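Local coordinates for protein 47 KDA membrane antigen (PDB 1O75) that binds penicillin and has zinc-stimulated carboxypeptidase activity on synthetic depsipeptide substrates, and may lower peptidoglycan cross-linking as a membrane lipoprotein of the syphilis spirochaete, at the interface of chains A and B. Coordinates in Å, arbitrary orientation; residue numbers count along the deposited sequence, not the author numbering. Chains: chain A/B, 47 KDA membrane antigen.

Contact 1: the interface of chains A and B. Residues chain A 221, 234; chain B 87-88.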
ATOM      1  N   TYR A 221      -1.063  -6.724   8.757  1.00 51.50           N
ATOM      2  CA  TYR A 221      -1.032  -5.283   8.524  1.00 54.14           C
ATOM      3  C   TYR A 221      -1.516  -4.570   9.771  1.00 53.37           C
ATOM      4  O   TYR A 221      -2.613  -4.842  10.249  1.00 51.25           O
ATOM      5  CB  TYR A 221      -1.964  -4.862   7.375  1.00 57.18           C
ATOM      6  CG  TYR A 221      -1.555  -5.301   5.992  1.00 62.16           C
ATOM      7  CD1 TYR A 221      -0.238  -5.139   5.544  1.00 63.96           C
ATOM      8  CD2 TYR A 221      -2.502  -5.820   5.099  1.00 62.61           C
ATOM      9  CE1 TYR A 221       0.129  -5.482   4.236  1.00 65.55           C
ATOM     10  CE2 TYR A 221      -2.148  -6.163   3.793  1.00 65.60           C
ATOM     11  CZ  TYR A 221      -0.831  -5.992   3.367  1.00 66.34           C
ATOM     12  OH  TYR A 221      -0.473  -6.336   2.080  1.00 68.87           O
ATOM     13  N   MET A 234      -9.810  -8.257   2.746  1.00 28.90           N
ATOM     14  CA  MET A 234      -9.787  -7.918   1.322  1.00 31.50           C
ATOM     15  C   MET A 234     -11.042  -8.516   0.686  1.00 31.91           C
ATOM     16  O   MET A 234     -11.342  -9.702   0.871  1.00 32.52           O
ATOM     17  CB  MET A 234      -8.562  -8.512   0.621  1.00 35.71           C
ATOM     18  CG  MET A 234      -7.286  -8.397   1.411  1.00 41.47           C
ATOM     19  SD  MET A 234      -6.918  -6.686   1.808  1.00 46.40           S
ATOM     20  CE  MET A 234      -6.951  -5.923   0.103  1.00 33.38           C
TER
ATOM     21  N   SER B  87       1.143 -11.232   5.175  1.00 37.27           N
ATOM     22  CA  SER B  87       0.385 -10.228   5.919  1.00 36.89           C
ATOM     23  C   SER B  87      -1.034 -10.009   5.458  1.00 34.60           C
ATOM     24  O   SER B  87      -1.904  -9.696   6.261  1.00 35.72           O
ATOM     25  CB  SER B  87       1.129  -8.879   5.871  1.00 38.90           C
ATOM     26  OG  SER B  87       2.307  -8.949   6.649  1.00 42.97           O
ATOM     27  N   ARG B  88      -1.263 -10.159   4.165  1.00 35.30           N
ATOM     28  CA  ARG B  88      -2.582  -9.936   3.610  1.00 38.01           C
ATOM     29  C   ARG B  88      -3.440 -11.196   3.625  1.00 35.59           C
ATOM     30  O   ARG B  88      -4.603 -11.162   3.234  1.00 35.34           O
ATOM     31  CB  ARG B  88      -2.448  -9.420   2.176  1.00 41.95           C
ATOM     32  CG  ARG B  88      -3.762  -9.019   1.530  1.00 48.11           C
ATOM     33  CD  ARG B  88      -3.542  -8.566   0.080  1.00 54.84           C
ATOM     34  NE  ARG B  88      -2.436  -7.615  -0.036  1.00 58.74           N
ATOM     35  CZ  ARG B  88      -2.055  -7.048  -1.177  1.00 60.89           C
ATOM     36  NH1 ARG B  88      -2.695  -7.327  -2.307  1.00 61.47           N
ATOM     37  NH2 ARG B  88      -1.014  -6.224  -1.196  1.00 60.75           N
TER
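A:Tyr221 and B:Arg88 bury the most surface in this patch of the interface between two copies of Tp47 in the crystal, and they meet through both polar and apolar parts. The phenol oxygen OH of A:Tyr221 accepts a hydrogen bond from the epsilon nitrogen NE of B:Arg88 at 3.2 Å, fairly straight at the hydrogen. The phenol oxygen lies at the edge of the guanidinium group and practically in its plane, where the N-H points. The terminal nitrogen NH2 of B:Arg88 adds a weak bond to OH of A:Tyr221 at 3.3 Å. The two planes are turned 37° apart, and the guanidinium meets the phenol by its N-H edge, at the hydroxyl. Further back along the arginine, CB of B:Arg88 packs against CE2 of A:Tyr221 at 3.6 Å. CG of B:Arg88 stands anti to its own nitrogen (chi1 -174°) and the chain runs out straight before bending at chi3 (-48°), which swings NE round to the phenol. B:Ser87 contributes its CB, placed over one face of the tyrosine ring toward the rim, 3.9 Å from CE1 of A:Tyr221. On the other flank of the arginine, CG of A:Met234 touches CG of B:Arg88 at 3.6 Å, the two side chains crossing at about a right angle. Tyrosine suits the place by offering a flat apolar surface and a polar end, and methionine by its pliant, unbranched chain. In the fold, A:Tyr221 lies in a loop and A:Met234 on strand 229-237, while the two chain B residues occupy the loop between strands 80-85 and 91-98.

Contact 2: the interface of chains A and B. Residues chain A 386-387; chain B 76, 99.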
ATOM      1  N   LEU A 386      22.785 -21.842   7.010  1.00 55.39           N
ATOM      2  CA  LEU A 386      22.144 -21.112   5.929  1.00 57.02           C
ATOM      3  C   LEU A 386      23.000 -20.916   4.684  1.00 59.05           C
ATOM      4  O   LEU A 386      24.130 -21.403   4.597  1.00 59.54           O
ATOM      5  CB  LEU A 386      21.647 -19.768   6.448  1.00 55.98           C
ATOM      6  CG  LEU A 386      20.691 -19.928   7.634  1.00 55.91           C
ATOM      7  CD1 LEU A 386      20.180 -18.569   8.070  1.00 54.70           C
ATOM      8  CD2 LEU A 386      19.538 -20.837   7.244  1.00 53.10           C
ATOM      9  N   SER A 387      22.446 -20.204   3.714  1.00 59.62           N
ATOM     10  CA  SER A 387      23.143 -19.967   2.464  1.00 60.51           C
ATOM     11  C   SER A 387      23.942 -18.670   2.493  1.00 61.18           C
ATOM     12  O   SER A 387      25.016 -18.574   1.892  1.00 61.23           O
ATOM     13  CB  SER A 387      22.132 -19.936   1.321  1.00 59.93           C
ATOM     14  OG  SER A 387      22.754 -19.607   0.095  1.00 61.73           O
TER
ATOM     15  N   GLU B  76      18.320 -22.294  -5.601  1.00 36.31           N
ATOM     16  CA  GLU B  76      18.946 -23.385  -4.856  1.00 38.19           C
ATOM     17  C   GLU B  76      17.948 -24.520  -4.685  1.00 39.12           C
ATOM     18  O   GLU B  76      16.756 -24.287  -4.435  1.00 36.31           O
ATOM     19  CB  GLU B  76      19.392 -22.924  -3.474  1.00 39.41           C
ATOM     20  CG  GLU B  76      20.274 -21.719  -3.485  1.00 41.80           C
ATOM     21  CD  GLU B  76      20.690 -21.292  -2.100  1.00 43.70           C
ATOM     22  OE1 GLU B  76      19.912 -21.494  -1.142  1.00 44.28           O
ATOM     23  OE2 GLU B  76      21.793 -20.734  -1.969  1.00 46.23           O
ATOM     24  N   PRO B  99      22.358 -25.216  -0.665  1.00 41.00           N
ATOM     25  CA  PRO B  99      23.105 -24.218  -1.441  1.00 44.28           C
ATOM     26  C   PRO B  99      24.077 -24.764  -2.494  1.00 46.30           C
ATOM     27  O   PRO B  99      24.420 -24.055  -3.444  1.00 46.44           O
ATOM     28  CB  PRO B  99      23.835 -23.416  -0.367  1.00 44.20           C
ATOM     29  CG  PRO B  99      22.969 -23.581   0.846  1.00 43.96           C
ATOM     30  CD  PRO B  99      22.581 -25.031   0.779  1.00 42.41           C
TER
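A:Ser387 reaches across to B:Glu76 with its hydroxyl, and OG of A:Ser387 donates a hydrogen bond to the carboxylate oxygen OE2 of B:Glu76 at 2.5 Å, at an outlying patch of the interface between the two copies in the crystal. The donor meets OE2 on its syn lone pair, the side facing the other carboxylate oxygen, although OE1 of B:Glu76 stays farther off, 3.6 Å from OG of A:Ser387. The bond is short, and the buried surface is modest, as expected where one small polar side chain meets the end of a longer one. Serine suits this place because its hydroxyl sits on a short stem, letting the loop that follows strand 382-386 come close to the partner. With chi1 at 176° the hydroxyl points away from the backbone N and out toward the carboxylate. Glutamate supplies the reach: beyond CG its chain is extended (chi2 180°), carrying the carboxylate well away from strand 69-78.

B:Pro99 completes the first shell from another direction, with its ring carbon CG 3.8 Å from CB of A:Ser387. This rigid, compact ring offers the serine an apolar surface beside the acid, and it lies in the loop directly after strand 91-98. Farther out, A:Leu386, the last residue of strand 382-386, probably helps to position the serine that follows. Its side chain is directed away from B:Glu76 and B:Pro99, and its carbonyl oxygen O is 4.5 Å from CG of B:Pro99.

Contact 3: the interface of chains A and B. Residues chain A 360, 362, 376, 401; chain B 82, 92, 94.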
ATOM      1  N   ASP A 360       8.171 -25.965  12.529  1.00 51.03           N
ATOM      2  CA  ASP A 360       7.641 -25.222  11.387  1.00 49.33           C
ATOM      3  C   ASP A 360       7.899 -23.719  11.559  1.00 45.59           C
ATOM      4  O   ASP A 360       7.211 -22.902  10.952  1.00 44.01           O
ATOM      5  CB  ASP A 360       6.131 -25.442  11.218  1.00 53.48           C
ATOM      6  CG  ASP A 360       5.768 -26.897  10.965  1.00 58.61           C
ATOM      7  OD1 ASP A 360       6.615 -27.632  10.414  1.00 58.53           O
ATOM      8  OD2 ASP A 360       4.625 -27.294  11.306  1.00 60.85           O
ATOM      9  N   ALA A 362       9.991 -20.142  11.189  1.00 37.42           N
ATOM     10  CA  ALA A 362      10.690 -19.587  10.041  1.00 35.92           C
ATOM     11  C   ALA A 362      11.258 -18.234  10.441  1.00 36.74           C
ATOM     12  O   ALA A 362      10.823 -17.647  11.431  1.00 34.97           O
ATOM     13  CB  ALA A 362       9.736 -19.429   8.868  1.00 35.30           C
ATOM     14  N   ASP A 376      11.868 -16.062   4.372  1.00 40.86           N
ATOM     15  CA  ASP A 376      11.089 -17.301   4.282  1.00 39.93           C
ATOM     16  C   ASP A 376      12.002 -18.514   4.435  1.00 37.59           C
ATOM     17  O   ASP A 376      11.997 -19.441   3.613  1.00 37.82           O
ATOM     18  CB  ASP A 376      10.364 -17.341   2.946  1.00 40.97           C
ATOM     19  CG  ASP A 376       9.538 -16.097   2.713  1.00 43.98           C
ATOM     20  OD1 ASP A 376       9.087 -15.516   3.722  1.00 43.72           O
ATOM     21  OD2 ASP A 376       9.339 -15.716   1.539  1.00 43.99           O
ATOM     22  N   ARG A 401       9.113 -16.255  13.160  1.00 38.82           N
ATOM     23  CA  ARG A 401       7.673 -16.463  13.059  1.00 39.69           C
ATOM     24  C   ARG A 401       7.343 -17.867  13.581  1.00 39.69           C
ATOM     25  O   ARG A 401       7.871 -18.866  13.089  1.00 38.07           O
ATOM     26  CB  ARG A 401       7.195 -16.321  11.605  1.00 41.07           C
ATOM     27  CG  ARG A 401       7.303 -14.896  11.047  1.00 44.68           C
ATOM     28  CD  ARG A 401       6.704 -14.793   9.645  1.00 46.14           C
ATOM     29  NE  ARG A 401       7.489 -15.503   8.633  1.00 49.80           N
ATOM     30  CZ  ARG A 401       8.668 -15.093   8.165  1.00 51.22           C
ATOM     31  NH1 ARG A 401       9.213 -13.968   8.613  1.00 51.89           N
ATOM     32  NH2 ARG A 401       9.303 -15.804   7.240  1.00 51.96           N
TER
ATOM     33  N   GLN B  82       7.089 -25.490   3.531  1.00 32.87           N
ATOM     34  CA  GLN B  82       5.875 -25.465   4.322  1.00 33.56           C
ATOM     35  C   GLN B  82       5.054 -24.239   3.910  1.00 33.40           C
ATOM     36  O   GLN B  82       5.607 -23.159   3.659  1.00 32.81           O
ATOM     37  CB  GLN B  82       6.265 -25.396   5.810  1.00 36.66           C
ATOM     38  CG  GLN B  82       7.342 -24.313   6.080  1.00 46.53           C
ATOM     39  CD  GLN B  82       8.044 -24.416   7.450  1.00 50.02           C
ATOM     40  OE1 GLN B  82       8.768 -25.385   7.733  1.00 50.84           O
ATOM     41  NE2 GLN B  82       7.839 -23.402   8.293  1.00 51.13           N
ATOM     42  N   LYS B  92       1.915 -18.396   0.980  1.00 31.92           N
ATOM     43  CA  LYS B  92       3.317 -18.248   0.584  1.00 34.21           C
ATOM     44  C   LYS B  92       4.055 -19.463   1.170  1.00 35.13           C
ATOM     45  O   LYS B  92       3.480 -20.207   1.984  1.00 34.95           O
ATOM     46  CB  LYS B  92       3.920 -16.958   1.136  1.00 33.68           C
ATOM     47  CG  LYS B  92       3.859 -16.882   2.632  1.00 39.58           C
ATOM     48  CD  LYS B  92       4.551 -15.648   3.158  1.00 44.51           C
ATOM     49  CE  LYS B  92       6.042 -15.735   2.942  1.00 47.70           C
ATOM     50  NZ  LYS B  92       6.687 -14.469   3.376  1.00 48.89           N
ATOM     51  N   GLU B  94       7.748 -21.263   2.927  1.00 35.16           N
ATOM     52  CA  GLU B  94       8.979 -21.088   3.683  1.00 34.89           C
ATOM     53  C   GLU B  94       9.772 -22.345   3.304  1.00 36.51           C
ATOM     54  O   GLU B  94       9.223 -23.442   3.263  1.00 33.95           O
ATOM     55  CB  GLU B  94       8.673 -20.981   5.163  1.00 37.37           C
ATOM     56  CG  GLU B  94       8.265 -19.541   5.480  1.00 44.32           C
ATOM     57  CD  GLU B  94       7.445 -19.420   6.717  1.00 47.05           C
ATOM     58  OE1 GLU B  94       7.126 -18.268   7.095  1.00 49.56           O
ATOM     59  OE2 GLU B  94       7.122 -20.475   7.304  1.00 47.63           O
TER
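A:Arg401 and B:Glu94 form a salt bridge between two copies of the penicillin-binding protein Tp47. A:Arg401 grips side-on, NE at 3.2 Å and NH2 at 3.3 Å both donating to one oxygen, OE1 of B:Glu94, from the same face of the carboxylate. OE1 lies in the guanidinium plane, but the two flat groups are turned 41° apart. In the second salt bridge the ammonium NZ of B:Lys92 meets OD1 of A:Asp376 at 2.6 Å, on the syn side yet tilted from the carboxylate plane. Lysine suits this place through its long chain, bent at chi3 (-69°) to bring NZ to the acid. Within chain A, NH2 of A:Arg401 also pairs with OD1 of A:Asp376 at 3.5 Å, linking the two bridges and probably helping to balance the two acids.

B:Gln82 hydrogen-bonds through its uncharged amide. NE2 of B:Gln82 donates to O of A:Asp360 at 2.8 Å, in a strongly bent bond from above the carbonyl plane, and to OE2 of B:Glu94 at 3.2 Å. An amide suits the place because its NH2 group carries two hydrogens, enough for one acceptor on each chain.

Among apolar contacts, CG of B:Glu94 packs 3.8 Å from CA of A:Asp376.

The three contacts lie roughly in a row: contact 3 lies between the others, its C-alpha centre about 17 Å from that of contact 1 and 15 Å from that of contact 2, which are 29 Å from each other. Chain B draws on residues 76-99: strands 80-85 and 91-98 serve contact 3, their connecting loop contact 1, and strand 69-78 and the residue after strand 91-98 contact 2. Chain A uses more scattered residues, 221 and 234 for contact 1, 386-387 for contact 2, and 360, 362, 376 and 401 for contact 3. The protein is probably monomeric in solution, so this dimer may belong to the crystal.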